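Glutamate racemase (Francisella tularensis subsp. tularensis, PDB 3OUT) belongs to the Asp/Glu/hydantoin racemase family of alpha/beta enzymes and is modelled here with D-glutamic acid bound. Local coordinates at residues B[8-14]-B[33-39]; B[62-66]-B[88-92]; B[100-105]-B[127-132]; B[141-145]-B[173-179]. All coordinates share one frame; numbering follows the deposited sequence. Where two conformers were deposited one is given.

Contact 1: B[8-14]-B[33-39]; sequences RPIGVFD and EDIIYFG
V12 and I35 pack tightly on one face of a pair of parallel strands, with V12 CG2 3.6 Å from I35 CG2. V12 CG1 lies anti to the backbone N (chi1 174°) and meets the Y37 ring at its edge. I10 shares this face, where L26 of helix 20-29 covers it. At the end of the face Y37 OH donates to D14 OD2 at 2.6 Å. The bond reaches D14 OD2 on its anti side. The same oxygen also accepts from G19 N, so two donors grip it. On the other face P9 CG rests 3.7 Å from I36 CD1, the two side chains lying alongside. Between the faces the backbones are stitched closely. I36 N to I10 O and V12 N to I36 O are both 2.8 Å and nearly straight. D14 N to F38 O is longer, 3.1 Å, and bent to 143°. The end at R8 and D34 is more open: both are partly exposed, and a water lies between the strands. It donates to R8 O and to E33 OE1, and accepts from D34 N. E33 OE1 also makes a salt bridge with K71. Strands 10-14 and 35-39, joined by helix 20-29, form a beta-alpha-beta crossover at the centre of a six-stranded parallel sheet, and the side chain of D14 comes within about 5 Å of the bound D-glutamic acid, nearest atoms.

Contact 2: B[62-66]-B[88-92]; sequences AKFLI and VQEIA
A62 points its CB at the side chain of I91, which meets it with two branches. I91 CG2 is 3.8 Å from A62 CB, and I91 CD1 is 3.9 Å from it. V88 CG1 touches the same methyl more lightly, at 4.2 Å. K63 follows on the solvent side. Its extended chain runs across I91 at about a right angle. K63 CG meets I91 CG2 at 3.9 Å, and CE lies near I91 CD1. Only the aliphatic part of the lysine is used here. One turn on from A62, I66 points at the second helix again. Its chain is bent, with chi1 -67° and chi2 -62°, which carries CD1 over the backbone of A92. I66 CD1 sits 3.6 Å from A92 CA and slightly farther from A92 CB. The helices run roughly parallel, 30° apart, with their axes 9.5 Å from each other. Below them F13, I73 and I75 of the six-stranded sheet touch A62, I66 and V88. A62 and A92 offer small methyl surfaces to the isoleucines. The contact between the two helices is wholly apolar, so it probably rests on van der Waals packing and burial of apolar surface.

Contact 3: B[100-105]-B[127-132]; sequences VITAGV and AYALQI
Two torsions set I101 against Y128. Y128 has chi1 -99°, well away from a staggered value, and this swings the ring back across the first helix. I101 has chi1 -64°, with CG2 anti to the backbone N and CG1 beside it. This rotation lays both branches against the ring. I101 CG2 makes a CH-pi contact 3.9 Å from the ring centroid of Y128, 14° off the normal. On the same face I101 CG1 is 3.7 Å from Y128 CE2. I101 CD1 reaches on to A127 CB at 4.0 Å. G104 CA comes to the ring edge, near its plane. One turn on from I101, V105 CG2 sits between Q131 CB, 3.8 Å away, and I132 CG1, 4.0 Å away. The side carrying T102 and Q131, both partly exposed, is polar: a water donates to T102 OG1 and to Q131 OE1, spanning the two helices. Y128 OH is hydrogen-bonded to N78 OD1, so this tyrosine stands behind a residue of the D-glutamic acid pocket. Helix 100-106 follows strand 97-99 of the six-stranded sheet, and helix 127-135 leads into strand 140-145 of the four-stranded one. The helix pair thus joins the two alpha/beta halves of the fold beside the ligand pocket.

Contact 4: B[141-145]-B[173-179]; sequences VYSNP and YFHDKNI
The Y142 ring has K177 over one face and the hydroxyl of Y173 at its edge. K177 CD stands 3.5 Å above the ring plane, displaced toward the rim, in a CH-pi contact. Y173 OH lies in that plane, 3.6 Å from Y142 CD1. I179 CG2 comes near CD2 of the same ring. The F174 ring takes Y142 O in its plane at the edge, 3.5 Å from F174 CE1. One face of F174 is covered by its neighbour Y173, with CD2 over the ring centre. N144 CB touches both rings, 3.8 Å from Y173 CD2 and 3.9 Å from F174 CZ. Its amide ND2 is hydrogen-bonded to Y170 O.

K177 is bent at chi2 (-55°) and chi4 (-80°), so the chain crosses Y142 and then turns its amine back. There K177 NZ donates to Y173 O at 2.9 Å and forms a salt bridge with D176 OD1 at the same length. The two bonds probably steady the chain over the tyrosine. Water supplies the polar links between the segments. One water accepts from Y142 OH and donates to K177 O. Another accepts from S143 N and lies 2.6 Å from Y173 OH.

Strand 140-145 is an outermost strand, within this chain, of the four-stranded sheet and is hydrogen-bonded to strand 113-118. The loop 173-179, with a type I beta turn from F174 to K177, links helix 161-171 to strand 181-184, and F174 reaches I117 and L200. V141 points away from this loop and packs on helix 127-135.

Contacts 1 and 3 are buried, while contacts 2 and 4 are only partly so. Contact 1 is mainly backbone bonding between strands of the six-stranded sheet. Contact 2 is a helix pair laid on that sheet: F13 packs on A62, L65 and V88, and F38 meets F64. Contact 3 is also a helix pair, but it crosses more steeply and adds an aromatic ring and a bridging water. It touches contact 4 through A129 and I132 on V141. Contact 4 lies farthest out, at the edge of the four-stranded sheet, where a lysine lies over a tyrosine ring and waters bridge the polar groups. Contacts 1 and 4 sit about 35 Å apart between centres, on opposite sides of the chain's centre.

Contact 1: B[8-14]-B[33-39]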
loop_
_atom_site.group_PDB
_atom_site.type_symbol
_atom_site.label_atom_id
_atom_site.label_comp_id
_atom_site.label_asym_id
_atom_site.label_seq_id
_atom_site.Cartn_x
_atom_site.Cartn_y
_atom_site.Cartn_z
ATOM N N ARG B 8 -17.881 -23.451 1.398
ATOM C CA ARG B 8 -17.026 -22.290 1.284
ATOM C C ARG B 8 -15.571 -22.745 1.157
ATOM O O ARG B 8 -15.228 -23.865 1.587
ATOM C CB ARG B 8 -17.220 -21.387 2.503
ATOM C CG ARG B 8 -18.518 -20.585 2.417
ATOM C CD ARG B 8 -18.948 -19.948 3.737
ATOM N NE ARG B 8 -20.352 -19.553 3.634
ATOM C CZ ARG B 8 -20.921 -18.551 4.296
ATOM N NH1 ARG B 8 -20.222 -17.818 5.146
ATOM N NH2 ARG B 8 -22.205 -18.289 4.095
ATOM N N PRO B 9 -14.714 -21.898 0.553
ATOM C CA PRO B 9 -13.301 -22.248 0.365
ATOM C C PRO B 9 -12.490 -22.128 1.647
ATOM O O PRO B 9 -12.861 -21.403 2.589
ATOM C CB PRO B 9 -12.815 -21.228 -0.668
ATOM C CG PRO B 9 -13.698 -20.026 -0.478
ATOM C CD PRO B 9 -15.006 -20.524 0.093
ATOM N N ILE B 10 -11.352 -22.816 1.650
ATOM C CA ILE B 10 -10.301 -22.667 2.663
ATOM C C ILE B 10 -9.388 -21.526 2.185
ATOM O O ILE B 10 -9.055 -21.463 1.013
ATOM C CB ILE B 10 -9.460 -23.954 2.734
ATOM C CG1 ILE B 10 -10.309 -25.116 3.231
ATOM C CG2 ILE B 10 -8.230 -23.772 3.636
ATOM C CD1 ILE B 10 -9.697 -26.506 2.930
ATOM N N GLY B 11 -9.024 -20.632 3.091
ATOM C CA GLY B 11 -8.081 -19.562 2.800
ATOM C C GLY B 11 -6.688 -19.955 3.235
ATOM O O GLY B 11 -6.472 -20.261 4.414
ATOM N N VAL B 12 -5.741 -19.908 2.309
ATOM C CA VAL B 12 -4.370 -20.092 2.620
ATOM C C VAL B 12 -3.681 -18.719 2.557
ATOM O O VAL B 12 -3.595 -18.096 1.490
ATOM C CB VAL B 12 -3.642 -21.095 1.656
ATOM C CG1 VAL B 12 -2.142 -21.123 1.982
ATOM C CG2 VAL B 12 -4.296 -22.473 1.682
ATOM N N PHE B 13 -3.237 -18.275 3.736
ATOM C CA PHE B 13 -2.755 -16.915 4.020
ATOM C C PHE B 13 -1.227 -16.890 4.054
ATOM O O PHE B 13 -0.618 -17.452 4.967
ATOM C CB PHE B 13 -3.403 -16.537 5.355
ATOM C CG PHE B 13 -3.276 -15.062 5.788
ATOM C CD1 PHE B 13 -2.183 -14.269 5.479
ATOM C CD2 PHE B 13 -4.268 -14.506 6.576
ATOM C CE1 PHE B 13 -2.125 -12.972 5.948
ATOM C CE2 PHE B 13 -4.193 -13.229 7.063
ATOM C CZ PHE B 13 -3.156 -12.441 6.717
ATOM N N ASP B 14 -0.612 -16.266 3.040
ATOM C CA ASP B 14 0.842 -16.253 2.920
ATOM C C ASP B 14 1.317 -14.811 2.863
ATOM O O ASP B 14 0.561 -13.880 2.514
ATOM C CB ASP B 14 1.242 -16.984 1.624
ATOM C CG ASP B 14 2.698 -17.410 1.563
ATOM O OD1 ASP B 14 3.443 -17.329 2.589
ATOM O OD2 ASP B 14 3.103 -17.843 0.428
ATOM N N GLU B 33 -11.900 -29.994 -1.591
ATOM C CA GLU B 33 -12.075 -28.617 -1.064
ATOM C C GLU B 33 -11.644 -27.528 -2.044
ATOM O O GLU B 33 -10.628 -27.666 -2.733
ATOM C CB GLU B 33 -11.293 -28.440 0.211
ATOM C CG GLU B 33 -11.708 -29.345 1.356
ATOM C CD GLU B 33 -13.124 -29.058 1.867
ATOM O OE1 GLU B 33 -13.517 -27.872 1.854
ATOM O OE2 GLU B 33 -13.811 -30.003 2.323
ATOM N N ASP B 34 -12.421 -26.444 -2.103
ATOM C CA ASP B 34 -11.993 -25.235 -2.807
ATOM C C ASP B 34 -10.957 -24.513 -1.938
ATOM O O ASP B 34 -11.038 -24.511 -0.700
ATOM C CB ASP B 34 -13.179 -24.317 -3.004
ATOM C CG ASP B 34 -14.235 -24.886 -3.951
ATOM O OD1 ASP B 34 -13.936 -25.742 -4.828
ATOM O OD2 ASP B 34 -15.386 -24.430 -3.818
ATOM N N ILE B 35 -9.956 -23.910 -2.578
ATOM C CA ILE B 35 -8.884 -23.198 -1.872
ATOM C C ILE B 35 -8.667 -21.845 -2.544
ATOM O O ILE B 35 -8.571 -21.748 -3.779
ATOM C CB ILE B 35 -7.528 -23.996 -1.886
ATOM C CG1 ILE B 35 -7.721 -25.446 -1.375
ATOM C CG2 ILE B 35 -6.449 -23.226 -1.086
ATOM C CD1 ILE B 35 -6.449 -26.282 -1.391
ATOM N N ILE B 36 -8.536 -20.812 -1.711
ATOM C CA ILE B 36 -8.099 -19.499 -2.136
ATOM C C ILE B 36 -6.725 -19.289 -1.492
ATOM O O ILE B 36 -6.621 -19.279 -0.273
ATOM C CB ILE B 36 -9.035 -18.378 -1.643
ATOM C CG1 ILE B 36 -10.405 -18.480 -2.302
ATOM C CG2 ILE B 36 -8.375 -17.003 -1.882
ATOM C CD1 ILE B 36 -11.453 -17.428 -1.765
ATOM N N TYR B 37 -5.692 -19.180 -2.313
ATOM C CA TYR B 37 -4.371 -18.805 -1.870
ATOM C C TYR B 37 -4.220 -17.267 -2.025
ATOM O O TYR B 37 -4.570 -16.710 -3.090
ATOM C CB TYR B 37 -3.311 -19.491 -2.725
ATOM C CG TYR B 37 -1.911 -18.943 -2.496
ATOM C CD1 TYR B 37 -1.108 -19.431 -1.474
ATOM C CD2 TYR B 37 -1.378 -17.953 -3.321
ATOM C CE1 TYR B 37 0.151 -18.909 -1.220
ATOM C CE2 TYR B 37 -0.110 -17.422 -3.070
ATOM C CZ TYR B 37 0.655 -17.898 -2.055
ATOM O OH TYR B 37 1.925 -17.373 -1.803
ATOM N N PHE B 38 -3.696 -16.621 -0.991
ATOM C CA PHE B 38 -3.340 -15.198 -1.073
ATOM C C PHE B 38 -1.873 -15.004 -0.872
ATOM O O PHE B 38 -1.329 -15.404 0.168
ATOM C CB PHE B 38 -4.090 -14.334 -0.057
ATOM C CG PHE B 38 -4.057 -12.853 -0.395
ATOM C CD1 PHE B 38 -5.131 -12.272 -1.035
ATOM C CD2 PHE B 38 -2.923 -12.098 -0.163
ATOM C CE1 PHE B 38 -5.081 -10.943 -1.434
ATOM C CE2 PHE B 38 -2.873 -10.764 -0.537
ATOM C CZ PHE B 38 -3.973 -10.199 -1.182
ATOM N N GLY B 39 -1.224 -14.348 -1.814
ATOM C CA GLY B 39 0.169 -13.968 -1.620
ATOM C C GLY B 39 0.348 -12.492 -1.912
ATOM O O GLY B 39 -0.018 -12.013 -3.003
HETATM O O HOH W 1 -14.408 -26.084 0.121
#

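Contact 2: B[62-66]-B[88-92]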
loop_
_atom_site.group_PDB
_atom_site.type_symbol
_atom_site.label_atom_id
_atom_site.label_comp_id
_atom_site.label_asym_id
_atom_site.label_seq_id
_atom_site.Cartn_x
_atom_site.Cartn_y
_atom_site.Cartn_z
ATOM N N ALA B 62 -6.111 -10.315 5.809
ATOM C CA ALA B 62 -7.182 -10.927 6.599
ATOM C C ALA B 62 -8.534 -10.425 6.182
ATOM O O ALA B 62 -9.466 -11.223 5.958
ATOM C CB ALA B 62 -6.969 -10.719 8.125
ATOM N N LYS B 63 -8.658 -9.102 6.021
ATOM C CA LYS B 63 -9.930 -8.528 5.615
ATOM C C LYS B 63 -10.309 -9.008 4.215
ATOM O O LYS B 63 -11.480 -9.285 3.944
ATOM C CB LYS B 63 -9.905 -6.999 5.719
ATOM C CG LYS B 63 -9.756 -6.565 7.162
ATOM C CD LYS B 63 -9.456 -5.069 7.308
ATOM C CE LYS B 63 -9.110 -4.725 8.750
ATOM N NZ LYS B 63 -8.829 -3.216 8.936
ATOM N N PHE B 64 -9.344 -9.069 3.294
ATOM C CA PHE B 64 -9.628 -9.557 1.962
ATOM C C PHE B 64 -10.176 -10.975 2.032
ATOM O O PHE B 64 -11.163 -11.298 1.376
ATOM C CB PHE B 64 -8.353 -9.513 1.088
ATOM C CG PHE B 64 -8.563 -10.006 -0.307
ATOM C CD1 PHE B 64 -8.578 -11.352 -0.590
ATOM C CD2 PHE B 64 -8.783 -9.108 -1.338
ATOM C CE1 PHE B 64 -8.780 -11.799 -1.867
ATOM C CE2 PHE B 64 -8.998 -9.559 -2.632
ATOM C CZ PHE B 64 -8.978 -10.916 -2.890
ATOM N N LEU B 65 -9.559 -11.845 2.820
ATOM C CA LEU B 65 -10.015 -13.242 2.841
ATOM C C LEU B 65 -11.393 -13.389 3.463
ATOM O O LEU B 65 -12.195 -14.198 2.997
ATOM C CB LEU B 65 -9.004 -14.117 3.585
ATOM C CG LEU B 65 -7.722 -14.419 2.821
ATOM C CD1 LEU B 65 -6.685 -15.108 3.687
ATOM C CD2 LEU B 65 -7.979 -15.232 1.518
ATOM N N ILE B 66 -11.652 -12.624 4.522
ATOM C CA ILE B 66 -12.951 -12.671 5.210
ATOM C C ILE B 66 -14.068 -12.178 4.289
ATOM O O ILE B 66 -15.162 -12.736 4.285
ATOM C CB ILE B 66 -12.910 -11.955 6.567
ATOM C CG1 ILE B 66 -11.992 -12.714 7.534
ATOM C CG2 ILE B 66 -14.350 -11.743 7.137
ATOM C CD1 ILE B 66 -12.354 -14.191 7.935
ATOM N N VAL B 88 -4.903 -11.317 13.000
ATOM C CA VAL B 88 -5.691 -12.114 12.023
ATOM C C VAL B 88 -6.904 -12.783 12.683
ATOM O O VAL B 88 -8.007 -12.731 12.148
ATOM C CB VAL B 88 -4.825 -13.171 11.279
ATOM C CG1 VAL B 88 -5.694 -14.064 10.339
ATOM C CG2 VAL B 88 -3.709 -12.470 10.477
ATOM N N GLN B 89 -6.676 -13.413 13.833
ATOM C CA GLN B 89 -7.744 -14.026 14.623
ATOM C C GLN B 89 -8.866 -13.032 14.977
ATOM O O GLN B 89 -10.059 -13.378 14.907
ATOM C CB GLN B 89 -7.134 -14.699 15.873
ATOM C CG GLN B 89 -6.477 -16.054 15.548
ATOM C CD GLN B 89 -5.704 -16.710 16.699
ATOM O OE1 GLN B 89 -5.524 -16.135 17.778
ATOM N NE2 GLN B 89 -5.186 -17.902 16.433
ATOM N N GLU B 90 -8.495 -11.801 15.323
ATOM C CA GLU B 90 -9.451 -10.775 15.732
ATOM C C GLU B 90 -10.356 -10.380 14.572
ATOM O O GLU B 90 -11.557 -10.168 14.735
ATOM C CB GLU B 90 -8.729 -9.540 16.264
ATOM C CG GLU B 90 -9.652 -8.585 16.966
ATOM C CD GLU B 90 -10.152 -9.149 18.304
ATOM O OE1 GLU B 90 -11.333 -8.906 18.631
ATOM O OE2 GLU B 90 -9.374 -9.837 19.020
ATOM N N ILE B 91 -9.759 -10.254 13.397
ATOM C CA ILE B 91 -10.521 -9.998 12.173
ATOM C C ILE B 91 -11.381 -11.191 11.743
ATOM O O ILE B 91 -12.511 -10.987 11.292
ATOM C CB ILE B 91 -9.554 -9.549 11.025
ATOM C CG1 ILE B 91 -8.969 -8.194 11.398
ATOM C CG2 ILE B 91 -10.260 -9.466 9.644
ATOM C CD1 ILE B 91 -7.679 -7.829 10.658
ATOM N N ALA B 92 -10.859 -12.402 11.881
ATOM C CA ALA B 92 -11.576 -13.581 11.434
ATOM C C ALA B 92 -12.817 -13.857 12.308
ATOM O O ALA B 92 -13.754 -14.477 11.838
ATOM C CB ALA B 92 -10.634 -14.816 11.385
#

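Contact 3: B[100-105]-B[127-132]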
loop_
_atom_site.group_PDB
_atom_site.type_symbol
_atom_site.label_atom_id
_atom_site.label_comp_id
_atom_site.label_asym_id
_atom_site.label_seq_id
_atom_site.Cartn_x
_atom_site.Cartn_y
_atom_site.Cartn_z
ATOM N N VAL B 100 1.178 -22.114 11.286
ATOM C CA VAL B 100 2.303 -23.049 11.167
ATOM C C VAL B 100 3.196 -23.105 12.399
ATOM O O VAL B 100 3.837 -24.127 12.617
ATOM C CB VAL B 100 3.192 -22.790 9.924
ATOM C CG1 VAL B 100 2.499 -23.266 8.666
ATOM C CG2 VAL B 100 3.641 -21.258 9.764
ATOM N N ILE B 101 3.263 -22.052 13.220
ATOM C CA ILE B 101 4.068 -22.112 14.426
ATOM C C ILE B 101 3.419 -23.061 15.430
ATOM O O ILE B 101 4.117 -23.880 16.031
ATOM C CB ILE B 101 4.352 -20.721 15.018
ATOM C CG1 ILE B 101 5.205 -19.907 14.037
ATOM C CG2 ILE B 101 5.039 -20.820 16.390
ATOM C CD1 ILE B 101 5.624 -18.547 14.553
ATOM N N THR B 102 2.097 -22.973 15.586
ATOM C CA THR B 102 1.384 -23.970 16.431
ATOM C C THR B 102 1.680 -25.389 15.978
ATOM O O THR B 102 1.905 -26.285 16.807
ATOM C CB THR B 102 -0.143 -23.679 16.443
ATOM O OG1 THR B 102 -0.354 -22.358 16.966
ATOM C CG2 THR B 102 -0.910 -24.705 17.269
ATOM N N ALA B 103 1.684 -25.607 14.683
ATOM C CA ALA B 103 2.035 -26.913 14.115
ATOM C C ALA B 103 3.457 -27.337 14.471
ATOM O O ALA B 103 3.693 -28.464 14.908
ATOM C CB ALA B 103 1.845 -26.897 12.588
ATOM N N GLY B 104 4.428 -26.438 14.277
ATOM C CA GLY B 104 5.813 -26.753 14.637
ATOM C C GLY B 104 5.979 -27.111 16.101
ATOM O O GLY B 104 6.709 -28.054 16.437
ATOM N N VAL B 105 5.351 -26.324 16.960
ATOM C CA VAL B 105 5.488 -26.518 18.405
ATOM C C VAL B 105 4.980 -27.909 18.753
ATOM O O VAL B 105 5.589 -28.629 19.573
ATOM C CB VAL B 105 4.723 -25.435 19.173
ATOM C CG1 VAL B 105 4.632 -25.782 20.706
ATOM C CG2 VAL B 105 5.421 -24.095 18.937
ATOM N N ALA B 127 8.773 -15.639 18.882
ATOM C CA ALA B 127 7.551 -16.393 18.936
ATOM C C ALA B 127 7.778 -17.910 19.155
ATOM O O ALA B 127 7.025 -18.536 19.897
ATOM C CB ALA B 127 6.715 -16.165 17.641
ATOM N N TYR B 128 8.760 -18.510 18.492
ATOM C CA TYR B 128 8.909 -19.969 18.608
ATOM C C TYR B 128 9.324 -20.328 20.021
ATOM O O TYR B 128 8.757 -21.232 20.621
ATOM C CB TYR B 128 9.889 -20.543 17.589
ATOM C CG TYR B 128 9.229 -21.157 16.366
ATOM C CD1 TYR B 128 8.637 -22.377 16.441
ATOM C CD2 TYR B 128 9.269 -20.522 15.111
ATOM C CE1 TYR B 128 8.048 -22.959 15.320
ATOM C CE2 TYR B 128 8.731 -21.086 14.025
ATOM C CZ TYR B 128 8.102 -22.326 14.133
ATOM O OH TYR B 128 7.518 -22.898 13.017
ATOM N N ALA B 129 10.320 -19.630 20.555
ATOM C CA ALA B 129 10.736 -19.934 21.956
ATOM C C ALA B 129 9.588 -19.715 22.927
ATOM O O ALA B 129 9.336 -20.529 23.796
ATOM C CB ALA B 129 11.926 -19.109 22.328
ATOM N N LEU B 130 8.867 -18.613 22.775
ATOM C CA LEU B 130 7.729 -18.327 23.648
ATOM C C LEU B 130 6.660 -19.406 23.605
ATOM O O LEU B 130 6.181 -19.868 24.656
ATOM C CB LEU B 130 7.126 -16.972 23.310
ATOM C CG LEU B 130 6.000 -16.490 24.224
ATOM C CD1 LEU B 130 6.581 -16.036 25.573
ATOM C CD2 LEU B 130 5.144 -15.419 23.507
ATOM N N GLN B 131 6.305 -19.840 22.406
ATOM C CA GLN B 131 5.217 -20.826 22.247
ATOM C C GLN B 131 5.651 -22.202 22.704
ATOM O O GLN B 131 4.852 -22.936 23.253
ATOM C CB GLN B 131 4.707 -20.864 20.814
ATOM C CG GLN B 131 4.085 -19.534 20.337
ATOM C CD GLN B 131 2.820 -19.157 21.075
ATOM O OE1 GLN B 131 1.968 -20.001 21.343
ATOM N NE2 GLN B 131 2.692 -17.869 21.412
ATOM N N ILE B 132 6.911 -22.543 22.480
ATOM C CA ILE B 132 7.447 -23.808 22.985
ATOM C C ILE B 132 7.407 -23.767 24.496
ATOM O O ILE B 132 6.978 -24.724 25.136
ATOM C CB ILE B 132 8.869 -24.086 22.458
ATOM C CG1 ILE B 132 8.827 -24.352 20.952
ATOM C CG2 ILE B 132 9.526 -25.279 23.199
ATOM C CD1 ILE B 132 10.191 -24.294 20.242
HETATM O O HOH W 2 1.766 -21.765 19.040
#

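Contact 4: B[141-145]-B[173-179]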
loop_
_atom_site.group_PDB
_atom_site.type_symbol
_atom_site.label_atom_id
_atom_site.label_comp_id
_atom_site.label_asym_id
_atom_site.label_seq_id
_atom_site.Cartn_x
_atom_site.Cartn_y
_atom_site.Cartn_z
ATOM N N VAL B 141 15.626 -23.876 24.191
ATOM C CA VAL B 141 15.400 -23.427 22.798
ATOM C C VAL B 141 16.526 -22.505 22.319
ATOM O O VAL B 141 16.802 -21.489 22.940
ATOM C CB VAL B 141 14.052 -22.718 22.643
ATOM C CG1 VAL B 141 13.822 -22.321 21.147
ATOM C CG2 VAL B 141 12.900 -23.586 23.146
ATOM N N TYR B 142 17.212 -22.936 21.261
ATOM C CA TYR B 142 18.276 -22.164 20.623
ATOM C C TYR B 142 17.779 -21.686 19.249
ATOM O O TYR B 142 17.322 -22.481 18.434
ATOM C CB TYR B 142 19.494 -23.040 20.432
ATOM C CG TYR B 142 20.152 -23.425 21.737
ATOM C CD1 TYR B 142 20.988 -22.532 22.413
ATOM C CD2 TYR B 142 19.936 -24.669 22.265
ATOM C CE1 TYR B 142 21.611 -22.909 23.608
ATOM C CE2 TYR B 142 20.536 -25.061 23.454
ATOM C CZ TYR B 142 21.368 -24.184 24.114
ATOM O OH TYR B 142 21.960 -24.631 25.279
ATOM N N SER B 143 17.848 -20.384 19.034
ATOM C CA SER B 143 17.293 -19.787 17.832
ATOM C C SER B 143 18.346 -18.991 17.091
ATOM O O SER B 143 19.160 -18.284 17.719
ATOM C CB SER B 143 16.158 -18.854 18.223
ATOM O OG SER B 143 15.093 -19.527 18.883
ATOM N N ASN B 144 18.325 -19.076 15.761
ATOM C CA ASN B 144 19.247 -18.288 14.936
ATOM C C ASN B 144 18.572 -17.859 13.631
ATOM O O ASN B 144 18.072 -18.695 12.922
ATOM C CB ASN B 144 20.525 -19.072 14.628
ATOM C CG ASN B 144 21.720 -18.171 14.307
ATOM O OD1 ASN B 144 21.877 -17.102 14.903
ATOM N ND2 ASN B 144 22.583 -18.622 13.382
ATOM N N PRO B 145 18.610 -16.539 13.304
ATOM C CA PRO B 145 18.062 -16.113 12.011
ATOM C C PRO B 145 18.946 -16.552 10.826
ATOM O O PRO B 145 20.160 -16.694 10.974
ATOM C CB PRO B 145 18.004 -14.592 12.144
ATOM C CG PRO B 145 18.986 -14.244 13.098
ATOM C CD PRO B 145 19.159 -15.404 14.051
ATOM N N TYR B 173 26.374 -22.057 14.637
ATOM C CA TYR B 173 25.867 -21.703 15.964
ATOM C C TYR B 173 25.373 -22.929 16.754
ATOM O O TYR B 173 25.463 -22.908 17.967
ATOM C CB TYR B 173 24.741 -20.669 15.842
ATOM C CG TYR B 173 23.953 -20.388 17.100
ATOM C CD1 TYR B 173 24.491 -19.640 18.123
ATOM C CD2 TYR B 173 22.646 -20.850 17.252
ATOM C CE1 TYR B 173 23.749 -19.362 19.274
ATOM C CE2 TYR B 173 21.915 -20.580 18.389
ATOM C CZ TYR B 173 22.463 -19.840 19.388
ATOM O OH TYR B 173 21.742 -19.552 20.509
ATOM N N PHE B 174 24.851 -23.954 16.068
ATOM C CA PHE B 174 24.218 -25.098 16.741
ATOM C C PHE B 174 25.182 -26.224 17.072
ATOM O O PHE B 174 24.811 -27.156 17.761
ATOM C CB PHE B 174 23.074 -25.673 15.903
ATOM C CG PHE B 174 21.950 -24.703 15.694
ATOM C CD1 PHE B 174 21.046 -24.470 16.691
ATOM C CD2 PHE B 174 21.805 -24.042 14.493
ATOM C CE1 PHE B 174 19.996 -23.576 16.512
ATOM C CE2 PHE B 174 20.785 -23.143 14.295
ATOM C CZ PHE B 174 19.876 -22.907 15.308
ATOM N N HIS B 175 26.406 -26.167 16.562
ATOM C CA HIS B 175 27.265 -27.358 16.675
ATOM C C HIS B 175 27.552 -27.773 18.119
ATOM O O HIS B 175 27.595 -28.972 18.406
ATOM C CB HIS B 175 28.557 -27.202 15.881
ATOM C CG HIS B 175 28.377 -27.448 14.420
ATOM N ND1 HIS B 175 28.996 -26.686 13.449
ATOM C CD2 HIS B 175 27.632 -28.368 13.761
ATOM C CE1 HIS B 175 28.640 -27.126 12.254
ATOM N NE2 HIS B 175 27.807 -28.143 12.415
ATOM N N ASP B 176 27.708 -26.816 19.020
ATOM C CA ASP B 176 27.971 -27.159 20.430
ATOM C C ASP B 176 26.703 -27.221 21.304
ATOM O O ASP B 176 26.822 -27.337 22.526
ATOM C CB ASP B 176 28.977 -26.164 21.049
ATOM C CG ASP B 176 28.400 -24.780 21.243
ATOM O OD1 ASP B 176 27.345 -24.492 20.680
ATOM O OD2 ASP B 176 29.009 -23.957 21.947
ATOM N N LYS B 177 25.504 -27.153 20.712
ATOM C CA LYS B 177 24.281 -26.983 21.522
ATOM C C LYS B 177 23.552 -28.286 21.827
ATOM O O LYS B 177 22.592 -28.274 22.600
ATOM C CB LYS B 177 23.274 -26.028 20.832
ATOM C CG LYS B 177 23.791 -24.623 20.474
ATOM C CD LYS B 177 24.371 -23.894 21.685
ATOM C CE LYS B 177 24.529 -22.392 21.454
ATOM N NZ LYS B 177 25.751 -22.038 20.680
ATOM N N ASN B 178 23.969 -29.391 21.211
ATOM C CA ASN B 178 23.355 -30.687 21.429
ATOM C C ASN B 178 21.828 -30.657 21.221
ATOM O O ASN B 178 21.046 -31.213 22.012
ATOM C CB ASN B 178 23.700 -31.211 22.838
ATOM C CG ASN B 178 25.191 -31.255 23.101
ATOM O OD1 ASN B 178 25.945 -31.875 22.342
ATOM N ND2 ASN B 178 25.634 -30.591 24.181
ATOM N N ILE B 179 21.386 -30.018 20.139
ATOM C CA ILE B 179 19.949 -30.030 19.835
ATOM C C ILE B 179 19.467 -31.420 19.383
ATOM O O ILE B 179 20.188 -32.178 18.698
ATOM C CB ILE B 179 19.539 -28.897 18.812
ATOM C CG1 ILE B 179 19.905 -29.255 17.378
ATOM C CG2 ILE B 179 20.131 -27.551 19.232
ATOM C CD1 ILE B 179 19.501 -28.106 16.323
HETATM O O HOH W 3 22.230 -27.508 25.275
HETATM O O HOH W 4 19.286 -18.861 21.061
#